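Local coordinates for N-terminal acetyltransferase-like protein (Chaetomium thermophilum, PDB 5NNP), which probably serves as the TPR-type auxiliary subunit of an N-terminal acetyltransferase A complex, which acetylates the N termini of proteins, at residues Q485-L490 with F514-T519; D518-D523 with D548-H553; D562-Y567 with G656-F661. One frame throughout, in Å; residues are numbered along the deposited sequence.

From the N terminus, interaction 1 comes first and closes the short excursion through helix 487-499 into helix 503-523. Interaction 2 starts on the same helix, sharing Asp518 and Thr519 with it, and closes the next loop, through helices 527-534 and 537-547, with the linker ahead of helix 554-572. Interaction 3 follows and bridges the longest gap, much of it the unmodelled 575-638, by pairing helix 554-572 with helix 654-668. Apart from the shared Asp518 and Thr519 the loops lie in series, none nested in another. Trp520 meets Gln485 and Ile487, while Phe514 touches Lys660 and Phe661, so that interaction 1 touches both of the others, while interactions 2 and 3 do not touch.

Interaction 1: Q485-L490 with F514-T519; sequences QCIWFL and FSIFDT
Gln485 and Ile516 mark the nearest approach of the two backbones, their CA atoms 6.3 Å apart. Gln485 has a positive phi (60°) and is the C-prime residue of a Schellman motif that ends helix 476-483, with Cys486 N bonded to Leu481 O and Gln485 N to Thr482 O. Cys486 then becomes the N-cap of helix 487-499, so the chain turns and restarts against the continuous helix of 514-519. The contact is apolar and centres on Ile516. Chi1 of -71° sets its CG1 anti to the carbonyl carbon and CG2 anti to the backbone N, and both branches touch 485-490. Its CD1 meets Leu490 CD1 tip to tip at 3.6 Å and lies 3.8 Å from Gln485 CA. Ile487 slides past Ile516 in the opposite direction, placing CG1 4.0 Å from Ile516 CD1. The terminal methyl of Ile487 has two partners: CD1 is 4.0 Å from Ile516 CG2 and 3.9 Å from Phe517 CE2, the aromatic side chain crossing it at about a right angle. The extended Gln485 side chain crosses that of Thr519 obliquely, its NE2 4.1 Å from Thr519 CG2, while OE1 turns to Trp520 NE1 and to the chain of another protein for its hydrogen bonds. Thr519 OG1 bonds back to Ser515 O, which also accepts from Thr519 N on the other face of the carbonyl plane. This is the packing of a helical hairpin, two consecutive helices facing each other through aliphatic side chains, the element from which TPR-type superhelices such as the NatA auxiliary subunit are built.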
loop_
_atom_site.group_PDB
_atom_site.type_symbol
_atom_site.label_atom_id
_atom_site.label_comp_id
_atom_site.label_asym_id
_atom_site.label_seq_id
_atom_site.Cartn_x
_atom_site.Cartn_y
_atom_site.Cartn_z
ATOM N N GLN A 485 1.486 -13.200 -3.177
ATOM C CA GLN A 485 0.411 -12.236 -2.946
ATOM C C GLN A 485 0.006 -11.480 -4.218
ATOM O O GLN A 485 -0.259 -10.272 -4.174
ATOM C CB GLN A 485 0.834 -11.254 -1.846
ATOM C CG GLN A 485 1.276 -11.974 -0.559
ATOM C CD GLN A 485 1.873 -11.040 0.495
ATOM O OE1 GLN A 485 2.046 -9.857 0.253
ATOM N NE2 GLN A 485 2.192 -11.584 1.669
ATOM N N CYS A 486 -0.054 -12.193 -5.345
ATOM C CA CYS A 486 -0.343 -11.550 -6.626
ATOM C C CYS A 486 -1.849 -11.335 -6.835
ATOM O O CYS A 486 -2.546 -12.205 -7.380
ATOM C CB CYS A 486 0.232 -12.377 -7.790
ATOM S SG CYS A 486 0.204 -11.516 -9.387
ATOM N N ILE A 487 -2.335 -10.162 -6.430
ATOM C CA ILE A 487 -3.764 -9.859 -6.433
ATOM C C ILE A 487 -4.362 -9.612 -7.839
ATOM O O ILE A 487 -5.507 -9.968 -8.097
ATOM C CB ILE A 487 -4.058 -8.628 -5.533
ATOM C CG1 ILE A 487 -3.741 -8.966 -4.069
ATOM C CG2 ILE A 487 -5.520 -8.180 -5.653
ATOM C CD1 ILE A 487 -3.861 -7.799 -3.114
ATOM N N TRP A 488 -3.608 -8.998 -8.741
ATOM C CA TRP A 488 -4.149 -8.742 -10.072
ATOM C C TRP A 488 -4.486 -10.078 -10.730
ATOM O O TRP A 488 -5.597 -10.262 -11.253
ATOM C CB TRP A 488 -3.192 -7.907 -10.944
ATOM C CG TRP A 488 -2.099 -8.668 -11.668
ATOM C CD1 TRP A 488 -0.785 -8.771 -11.296
ATOM C CD2 TRP A 488 -2.224 -9.418 -12.894
ATOM N NE1 TRP A 488 -0.095 -9.542 -12.202
ATOM C CE2 TRP A 488 -0.949 -9.949 -13.188
ATOM C CE3 TRP A 488 -3.290 -9.701 -13.757
ATOM C CZ2 TRP A 488 -0.713 -10.732 -14.316
ATOM C CZ3 TRP A 488 -3.048 -10.484 -14.881
ATOM C CH2 TRP A 488 -1.772 -10.988 -15.147
ATOM N N PHE A 489 -3.566 -11.032 -10.661
ATOM C CA PHE A 489 -3.811 -12.282 -11.352
ATOM C C PHE A 489 -4.936 -13.054 -10.676
ATOM O O PHE A 489 -5.808 -13.591 -11.349
ATOM C CB PHE A 489 -2.565 -13.160 -11.429
ATOM C CG PHE A 489 -2.829 -14.473 -12.092
ATOM C CD1 PHE A 489 -2.890 -14.561 -13.474
ATOM C CD2 PHE A 489 -3.065 -15.612 -11.346
ATOM C CE1 PHE A 489 -3.147 -15.750 -14.093
ATOM C CE2 PHE A 489 -3.333 -16.820 -11.977
ATOM C CZ PHE A 489 -3.372 -16.880 -13.352
ATOM N N LEU A 490 -4.904 -13.112 -9.345
ATOM C CA LEU A 490 -5.934 -13.823 -8.590
ATOM C C LEU A 490 -7.321 -13.265 -8.912
ATOM O O LEU A 490 -8.263 -14.028 -9.132
ATOM C CB LEU A 490 -5.661 -13.748 -7.089
ATOM C CG LEU A 490 -4.462 -14.534 -6.537
ATOM C CD1 LEU A 490 -4.277 -14.274 -5.044
ATOM C CD2 LEU A 490 -4.600 -16.012 -6.788
ATOM N N PHE A 514 -9.018 -11.861 -0.124
ATOM C CA PHE A 514 -9.474 -11.446 1.189
ATOM C C PHE A 514 -8.422 -11.813 2.262
ATOM O O PHE A 514 -8.103 -11.005 3.136
ATOM C CB PHE A 514 -10.835 -12.099 1.476
ATOM C CG PHE A 514 -11.459 -11.680 2.765
ATOM C CD1 PHE A 514 -11.147 -12.344 3.952
ATOM C CD2 PHE A 514 -12.379 -10.635 2.797
ATOM C CE1 PHE A 514 -11.738 -11.971 5.155
ATOM C CE2 PHE A 514 -12.977 -10.245 4.006
ATOM C CZ PHE A 514 -12.651 -10.908 5.185
ATOM N N SER A 515 -7.870 -13.021 2.165
ATOM C CA SER A 515 -6.853 -13.501 3.094
ATOM C C SER A 515 -5.528 -12.760 2.990
ATOM O O SER A 515 -4.833 -12.563 3.998
ATOM C CB SER A 515 -6.608 -14.973 2.873
ATOM O OG SER A 515 -7.638 -15.718 3.485
ATOM N N ILE A 516 -5.173 -12.369 1.770
ATOM C CA ILE A 516 -3.996 -11.547 1.566
ATOM C C ILE A 516 -4.147 -10.252 2.346
ATOM O O ILE A 516 -3.174 -9.764 2.928
ATOM C CB ILE A 516 -3.753 -11.251 0.073
ATOM C CG1 ILE A 516 -3.285 -12.521 -0.633
ATOM C CG2 ILE A 516 -2.719 -10.176 -0.107
ATOM C CD1 ILE A 516 -3.282 -12.399 -2.148
ATOM N N PHE A 517 -5.364 -9.708 2.398
ATOM C CA PHE A 517 -5.555 -8.462 3.137
ATOM C C PHE A 517 -5.492 -8.722 4.639
ATOM O O PHE A 517 -5.004 -7.885 5.386
ATOM C CB PHE A 517 -6.849 -7.750 2.731
ATOM C CG PHE A 517 -6.637 -6.731 1.639
ATOM C CD1 PHE A 517 -6.360 -5.410 1.944
ATOM C CD2 PHE A 517 -6.638 -7.108 0.304
ATOM C CE1 PHE A 517 -6.132 -4.473 0.936
ATOM C CE2 PHE A 517 -6.395 -6.165 -0.713
ATOM C CZ PHE A 517 -6.150 -4.853 -0.389
ATOM N N ASP A 518 -5.910 -9.897 5.084
ATOM C CA ASP A 518 -5.766 -10.223 6.497
ATOM C C ASP A 518 -4.283 -10.257 6.861
ATOM O O ASP A 518 -3.891 -9.839 7.943
ATOM C CB ASP A 518 -6.428 -11.558 6.840
ATOM C CG ASP A 518 -7.953 -11.467 6.909
ATOM O OD1 ASP A 518 -8.492 -10.338 6.987
ATOM O OD2 ASP A 518 -8.609 -12.538 6.891
ATOM N N THR A 519 -3.461 -10.730 5.933
ATOM C CA THR A 519 -2.037 -10.871 6.184
ATOM C C THR A 519 -1.369 -9.515 6.294
ATOM O O THR A 519 -0.570 -9.271 7.193
ATOM C CB THR A 519 -1.360 -11.661 5.081
ATOM O OG1 THR A 519 -1.841 -13.003 5.102
ATOM C CG2 THR A 519 0.166 -11.647 5.268
#

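Interaction 2: D518-D523 with D548-H553; sequences DTWQED and DRLREH
Gln521 and Arg551 are brought together by two stretched side chains. Gln521 CG lies anti to its backbone N (chi1 -177°) and the chain stays extended beyond it; Arg551 is extended from CG to NE, after which chi4 of 80° swings CZ aside from the line of the chain. The side chains cross at about a right angle, and the guanidinium takes hold of a single oxygen with both terminal nitrogens. Arg551 NH2 donates to Gln521 OE1 at 2.8 Å with an N-H...O angle of 153°, approaching in the carbonyl plane; Arg551 NH1 reaches the same OE1 at 3.0 Å from above that plane. OE1 lies in the guanidinium plane, so the two bonds would restrain rotation of the group, together with Asp518. NH2 also makes a salt bridge with Asp518 OD1 at 3.0 Å, using the anti lone pair of the carboxylate oxygen, and a water near Arg551 NE donates to Asp518 OD1, though its link to NE is doubtful. In the superhelix this is a linker packing on a helix: residues 548-553 join helix 537-547 to helix 554-572 through a 3-10 turn at 550-552, and lie against one flank of helix 503-523. The apolar part of the contact is carried by Leu550. Its CD2 stands 3.7 Å from Gln521 N and 4.0 Å from Trp520 CB, whereas CD1 lies at the edge of the indole, near its plane. Leu550 and Arg551 also touch Phe517, one turn back on the same helix, and the guanidinium has a cation-pi partner in Tyr664.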
loop_
_atom_site.group_PDB
_atom_site.type_symbol
_atom_site.label_atom_id
_atom_site.label_comp_id
_atom_site.label_asym_id
_atom_site.label_seq_id
_atom_site.Cartn_x
_atom_site.Cartn_y
_atom_site.Cartn_z
ATOM N N ASP A 518 -5.910 -9.897 5.084
ATOM C CA ASP A 518 -5.766 -10.223 6.497
ATOM C C ASP A 518 -4.283 -10.257 6.861
ATOM O O ASP A 518 -3.891 -9.839 7.943
ATOM C CB ASP A 518 -6.428 -11.558 6.840
ATOM C CG ASP A 518 -7.953 -11.467 6.909
ATOM O OD1 ASP A 518 -8.492 -10.338 6.987
ATOM O OD2 ASP A 518 -8.609 -12.538 6.891
ATOM N N THR A 519 -3.461 -10.730 5.933
ATOM C CA THR A 519 -2.037 -10.871 6.184
ATOM C C THR A 519 -1.369 -9.515 6.294
ATOM O O THR A 519 -0.570 -9.271 7.193
ATOM C CB THR A 519 -1.360 -11.661 5.081
ATOM O OG1 THR A 519 -1.841 -13.003 5.102
ATOM C CG2 THR A 519 0.166 -11.647 5.268
ATOM N N TRP A 520 -1.698 -8.647 5.350
ATOM C CA TRP A 520 -1.211 -7.287 5.331
ATOM C C TRP A 520 -1.540 -6.593 6.650
ATOM O O TRP A 520 -0.730 -5.828 7.186
ATOM C CB TRP A 520 -1.823 -6.557 4.140
ATOM C CG TRP A 520 -1.245 -7.020 2.833
ATOM C CD1 TRP A 520 -0.285 -7.971 2.663
ATOM C CD2 TRP A 520 -1.566 -6.532 1.519
ATOM N NE1 TRP A 520 0.007 -8.117 1.327
ATOM C CE2 TRP A 520 -0.757 -7.245 0.606
ATOM C CE3 TRP A 520 -2.464 -5.575 1.026
ATOM C CZ2 TRP A 520 -0.824 -7.032 -0.779
ATOM C CZ3 TRP A 520 -2.524 -5.360 -0.358
ATOM C CH2 TRP A 520 -1.707 -6.082 -1.238
ATOM N N GLN A 521 -2.720 -6.883 7.192
ATOM C CA GLN A 521 -3.091 -6.291 8.467
ATOM C C GLN A 521 -2.268 -6.870 9.612
ATOM O O GLN A 521 -2.031 -6.212 10.615
ATOM C CB GLN A 521 -4.574 -6.491 8.759
ATOM C CG GLN A 521 -4.997 -5.815 10.056
ATOM C CD GLN A 521 -6.480 -5.918 10.340
ATOM O OE1 GLN A 521 -7.258 -6.440 9.543
ATOM N NE2 GLN A 521 -6.879 -5.418 11.492
ATOM N N GLU A 522 -1.831 -8.107 9.460
ATOM C CA GLU A 522 -1.122 -8.779 10.525
ATOM C C GLU A 522 0.382 -8.497 10.397
ATOM O O GLU A 522 1.148 -8.638 11.362
ATOM C CB GLU A 522 -1.423 -10.276 10.496
ATOM C CG GLU A 522 -0.777 -11.046 11.632
ATOM C CD GLU A 522 -1.225 -12.506 11.691
ATOM O OE1 GLU A 522 -0.590 -13.286 12.443
ATOM O OE2 GLU A 522 -2.213 -12.870 11.003
ATOM N N ASP A 523 0.777 -8.058 9.205
ATOM C CA ASP A 523 2.175 -7.770 8.904
ATOM C C ASP A 523 2.763 -6.649 9.769
ATOM O O ASP A 523 3.963 -6.617 10.017
ATOM C CB ASP A 523 2.338 -7.413 7.418
ATOM C CG ASP A 523 2.448 -8.645 6.538
ATOM O OD1 ASP A 523 2.750 -9.728 7.091
ATOM O OD2 ASP A 523 2.240 -8.542 5.307
ATOM N N ASP A 548 -4.699 1.736 9.303
ATOM C CA ASP A 548 -6.026 2.031 9.828
ATOM C C ASP A 548 -7.053 2.115 8.703
ATOM O O ASP A 548 -8.257 1.989 8.944
ATOM C CB ASP A 548 -6.040 3.348 10.615
ATOM C CG ASP A 548 -5.360 3.242 11.978
ATOM O OD1 ASP A 548 -5.260 2.117 12.527
ATOM O OD2 ASP A 548 -4.932 4.306 12.496
ATOM N N ARG A 549 -6.582 2.354 7.482
ATOM C CA ARG A 549 -7.488 2.441 6.348
ATOM C C ARG A 549 -7.154 1.414 5.286
ATOM O O ARG A 549 -7.352 1.673 4.101
ATOM C CB ARG A 549 -7.455 3.827 5.723
ATOM C CG ARG A 549 -8.024 4.934 6.577
ATOM C CD ARG A 549 -7.718 6.266 5.908
ATOM N NE ARG A 549 -6.333 6.292 5.423
ATOM C CZ ARG A 549 -5.930 6.885 4.298
ATOM N NH1 ARG A 549 -6.805 7.517 3.520
ATOM N NH2 ARG A 549 -4.645 6.847 3.949
ATOM N N LEU A 550 -6.673 0.251 5.714
ATOM C CA LEU A 550 -6.060 -0.711 4.803
ATOM C C LEU A 550 -6.948 -1.062 3.634
ATOM O O LEU A 550 -6.546 -0.943 2.476
ATOM C CB LEU A 550 -5.686 -1.996 5.535
ATOM C CG LEU A 550 -5.140 -3.137 4.670
ATOM C CD1 LEU A 550 -3.885 -2.697 3.942
ATOM C CD2 LEU A 550 -4.869 -4.373 5.532
ATOM N N ARG A 551 -8.167 -1.475 3.944
ATOM C CA ARG A 551 -8.992 -2.105 2.944
ATOM C C ARG A 551 -9.806 -1.113 2.144
ATOM O O ARG A 551 -10.760 -1.498 1.485
ATOM C CB ARG A 551 -9.897 -3.137 3.603
ATOM C CG ARG A 551 -9.109 -4.304 4.135
ATOM C CD ARG A 551 -10.022 -5.279 4.759
ATOM N NE ARG A 551 -9.317 -6.392 5.375
ATOM C CZ ARG A 551 -8.740 -6.315 6.563
ATOM N NH1 ARG A 551 -8.738 -5.160 7.212
ATOM N NH2 ARG A 551 -8.150 -7.380 7.090
ATOM N N GLU A 552 -9.435 0.163 2.187
ATOM C CA GLU A 552 -10.070 1.142 1.302
ATOM C C GLU A 552 -9.446 1.037 -0.093
ATOM O O GLU A 552 -9.936 1.611 -1.064
ATOM C CB GLU A 552 -9.917 2.555 1.844
ATOM C CG GLU A 552 -8.530 3.143 1.606
ATOM C CD GLU A 552 -8.425 4.597 2.018
ATOM O OE1 GLU A 552 -9.407 5.134 2.562
ATOM O OE2 GLU A 552 -7.356 5.202 1.807
ATOM N N HIS A 553 -8.348 0.294 -0.176
ATOM C CA HIS A 553 -7.585 0.169 -1.411
ATOM C C HIS A 553 -8.432 -0.521 -2.467
ATOM O O HIS A 553 -9.084 -1.530 -2.172
ATOM C CB HIS A 553 -6.301 -0.628 -1.159
ATOM C CG HIS A 553 -5.203 -0.341 -2.135
ATOM N ND1 HIS A 553 -5.227 -0.793 -3.438
ATOM C CD2 HIS A 553 -4.046 0.353 -1.998
ATOM C CE1 HIS A 553 -4.131 -0.392 -4.060
ATOM N NE2 HIS A 553 -3.396 0.302 -3.207
HETATM O O HOH W 1 -9.595 -8.784 4.715
#

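Interaction 3: D562-Y567 with G656-F661; sequences DAVNLY and GDAMKF
Tyr567 and Phe661 fill the interface of an antiparallel helix pair, in which the 562-567 and 656-661 segments of helices 554-572 and 654-668 run at 164° with their axes 8.9 Å apart. The backbones come nearest at Val564 and Ala658, whose CA atoms are separated by 5.3 Å. Chi1 of -63° sets Phe661 CG anti to its carbonyl carbon, on the side toward helix 554-572. One face of the ring receives Ala563 CB, which sits over the centre in a CH-pi contact, 3.6 Å from the ring centroid. Beside it, Val564 CG2 slides past Phe661 CB at 3.9 Å. The Tyr567 ring lies against the 657-658 backbone: Asp657 CB is over one face, 3.5 Å from CZ, and Ala658 CB is 3.7 Å from CD2. Phe661 CE1 meets the same ring at its edge, near its plane, 4.0 Å from CE2. At the polar end, Tyr567 OH and Asp657 OD2 are joined through a water; the hydroxyl also bonds to His511 NE2 and Asp657 OD2 to Thr651 OG1. Helix 503-523 flanks this pair, with His511 and Phe514 meeting the Phe661 ring and Leu507 touching Tyr567, while helix 673-685 packs Ala678 and Val682 against Val564.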
loop_
_atom_site.group_PDB
_atom_site.type_symbol
_atom_site.label_atom_id
_atom_site.label_comp_id
_atom_site.label_asym_id
_atom_site.label_seq_id
_atom_site.Cartn_x
_atom_site.Cartn_y
_atom_site.Cartn_z
ATOM N N ASP A 562 -16.743 -8.392 -6.312
ATOM C CA ASP A 562 -16.987 -9.612 -7.086
ATOM C C ASP A 562 -17.648 -10.683 -6.216
ATOM O O ASP A 562 -18.705 -11.198 -6.560
ATOM C CB ASP A 562 -15.695 -10.181 -7.689
ATOM C CG ASP A 562 -15.057 -9.262 -8.727
ATOM O OD1 ASP A 562 -15.689 -8.288 -9.191
ATOM O OD2 ASP A 562 -13.896 -9.525 -9.092
ATOM N N ALA A 563 -17.011 -11.030 -5.102
ATOM C CA ALA A 563 -17.590 -11.979 -4.141
ATOM C C ALA A 563 -19.062 -11.667 -3.809
ATOM O O ALA A 563 -19.912 -12.546 -3.855
ATOM C CB ALA A 563 -16.760 -12.010 -2.846
ATOM N N VAL A 564 -19.357 -10.414 -3.478
ATOM C CA VAL A 564 -20.696 -10.053 -3.033
ATOM C C VAL A 564 -21.706 -10.245 -4.164
ATOM O O VAL A 564 -22.787 -10.797 -3.953
ATOM C CB VAL A 564 -20.739 -8.599 -2.499
ATOM C CG1 VAL A 564 -22.165 -8.097 -2.408
ATOM C CG2 VAL A 564 -20.046 -8.519 -1.129
ATOM N N ASN A 565 -21.338 -9.816 -5.364
ATOM C CA ASN A 565 -22.158 -10.050 -6.547
ATOM C C ASN A 565 -22.372 -11.537 -6.876
ATOM O O ASN A 565 -23.453 -11.932 -7.321
ATOM C CB ASN A 565 -21.539 -9.340 -7.752
ATOM C CG ASN A 565 -21.807 -7.850 -7.744
ATOM O OD1 ASN A 565 -22.784 -7.378 -7.147
ATOM N ND2 ASN A 565 -20.945 -7.096 -8.415
ATOM N N LEU A 566 -21.352 -12.359 -6.650
ATOM C CA LEU A 566 -21.447 -13.783 -6.942
ATOM C C LEU A 566 -22.296 -14.518 -5.902
ATOM O O LEU A 566 -22.991 -15.480 -6.240
ATOM C CB LEU A 566 -20.053 -14.406 -7.028
ATOM C CG LEU A 566 -19.950 -15.903 -7.338
ATOM C CD1 LEU A 566 -20.780 -16.285 -8.570
ATOM C CD2 LEU A 566 -18.481 -16.327 -7.506
ATOM N N TYR A 567 -22.253 -14.071 -4.648
ATOM C CA TYR A 567 -23.119 -14.656 -3.613
ATOM C C TYR A 567 -24.585 -14.271 -3.848
ATOM O O TYR A 567 -25.489 -15.084 -3.650
ATOM C CB TYR A 567 -22.686 -14.225 -2.204
ATOM C CG TYR A 567 -21.514 -15.002 -1.624
ATOM C CD1 TYR A 567 -21.565 -16.386 -1.501
ATOM C CD2 TYR A 567 -20.367 -14.348 -1.179
ATOM C CE1 TYR A 567 -20.509 -17.098 -0.968
ATOM C CE2 TYR A 567 -19.299 -15.058 -0.646
ATOM C CZ TYR A 567 -19.379 -16.430 -0.539
ATOM O OH TYR A 567 -18.326 -17.136 -0.003
ATOM N N GLY A 656 -25.044 -14.770 4.129
ATOM C CA GLY A 656 -24.261 -14.778 5.349
ATOM C C GLY A 656 -22.770 -14.790 5.047
ATOM O O GLY A 656 -21.975 -14.149 5.746
ATOM N N ASP A 657 -22.389 -15.517 3.997
ATOM C CA ASP A 657 -20.986 -15.633 3.613
ATOM C C ASP A 657 -20.460 -14.346 2.974
ATOM O O ASP A 657 -19.255 -14.090 2.967
ATOM C CB ASP A 657 -20.789 -16.823 2.663
ATOM C CG ASP A 657 -20.979 -18.162 3.367
ATOM O OD1 ASP A 657 -21.171 -18.152 4.598
ATOM O OD2 ASP A 657 -20.925 -19.225 2.709
ATOM N N ALA A 658 -21.377 -13.539 2.449
ATOM C CA ALA A 658 -21.035 -12.285 1.803
ATOM C C ALA A 658 -20.700 -11.172 2.791
ATOM O O ALA A 658 -19.982 -10.226 2.446
ATOM C CB ALA A 658 -22.168 -11.847 0.903
ATOM N N MET A 659 -21.219 -11.284 4.013
ATOM C CA MET A 659 -21.120 -10.206 4.999
ATOM C C MET A 659 -19.691 -9.746 5.323
ATOM O O MET A 659 -19.446 -8.547 5.430
ATOM C CB MET A 659 -21.823 -10.619 6.289
ATOM C CG MET A 659 -23.309 -10.868 6.106
ATOM S SD MET A 659 -24.056 -9.582 5.092
ATOM C CE MET A 659 -23.968 -8.136 6.149
ATOM N N LYS A 660 -18.745 -10.668 5.475
ATOM C CA LYS A 660 -17.380 -10.244 5.797
ATOM C C LYS A 660 -16.755 -9.420 4.657
ATOM O O LYS A 660 -15.970 -8.491 4.913
ATOM C CB LYS A 660 -16.492 -11.452 6.147
ATOM C CG LYS A 660 -16.100 -12.365 4.993
ATOM C CD LYS A 660 -14.965 -13.310 5.403
ATOM C CE LYS A 660 -14.416 -14.108 4.221
ATOM N NZ LYS A 660 -13.406 -15.138 4.613
ATOM N N PHE A 661 -17.116 -9.737 3.410
ATOM C CA PHE A 661 -16.683 -8.925 2.276
ATOM C C PHE A 661 -17.362 -7.556 2.264
ATOM O O PHE A 661 -16.712 -6.518 2.085
ATOM C CB PHE A 661 -16.972 -9.633 0.958
ATOM C CG PHE A 661 -16.234 -10.935 0.776
ATOM C CD1 PHE A 661 -16.787 -12.130 1.206
ATOM C CD2 PHE A 661 -15.003 -10.963 0.138
ATOM C CE1 PHE A 661 -16.118 -13.329 1.019
ATOM C CE2 PHE A 661 -14.329 -12.154 -0.052
ATOM C CZ PHE A 661 -14.884 -13.341 0.385
HETATM O O HOH W 2 -19.241 -19.747 0.702
#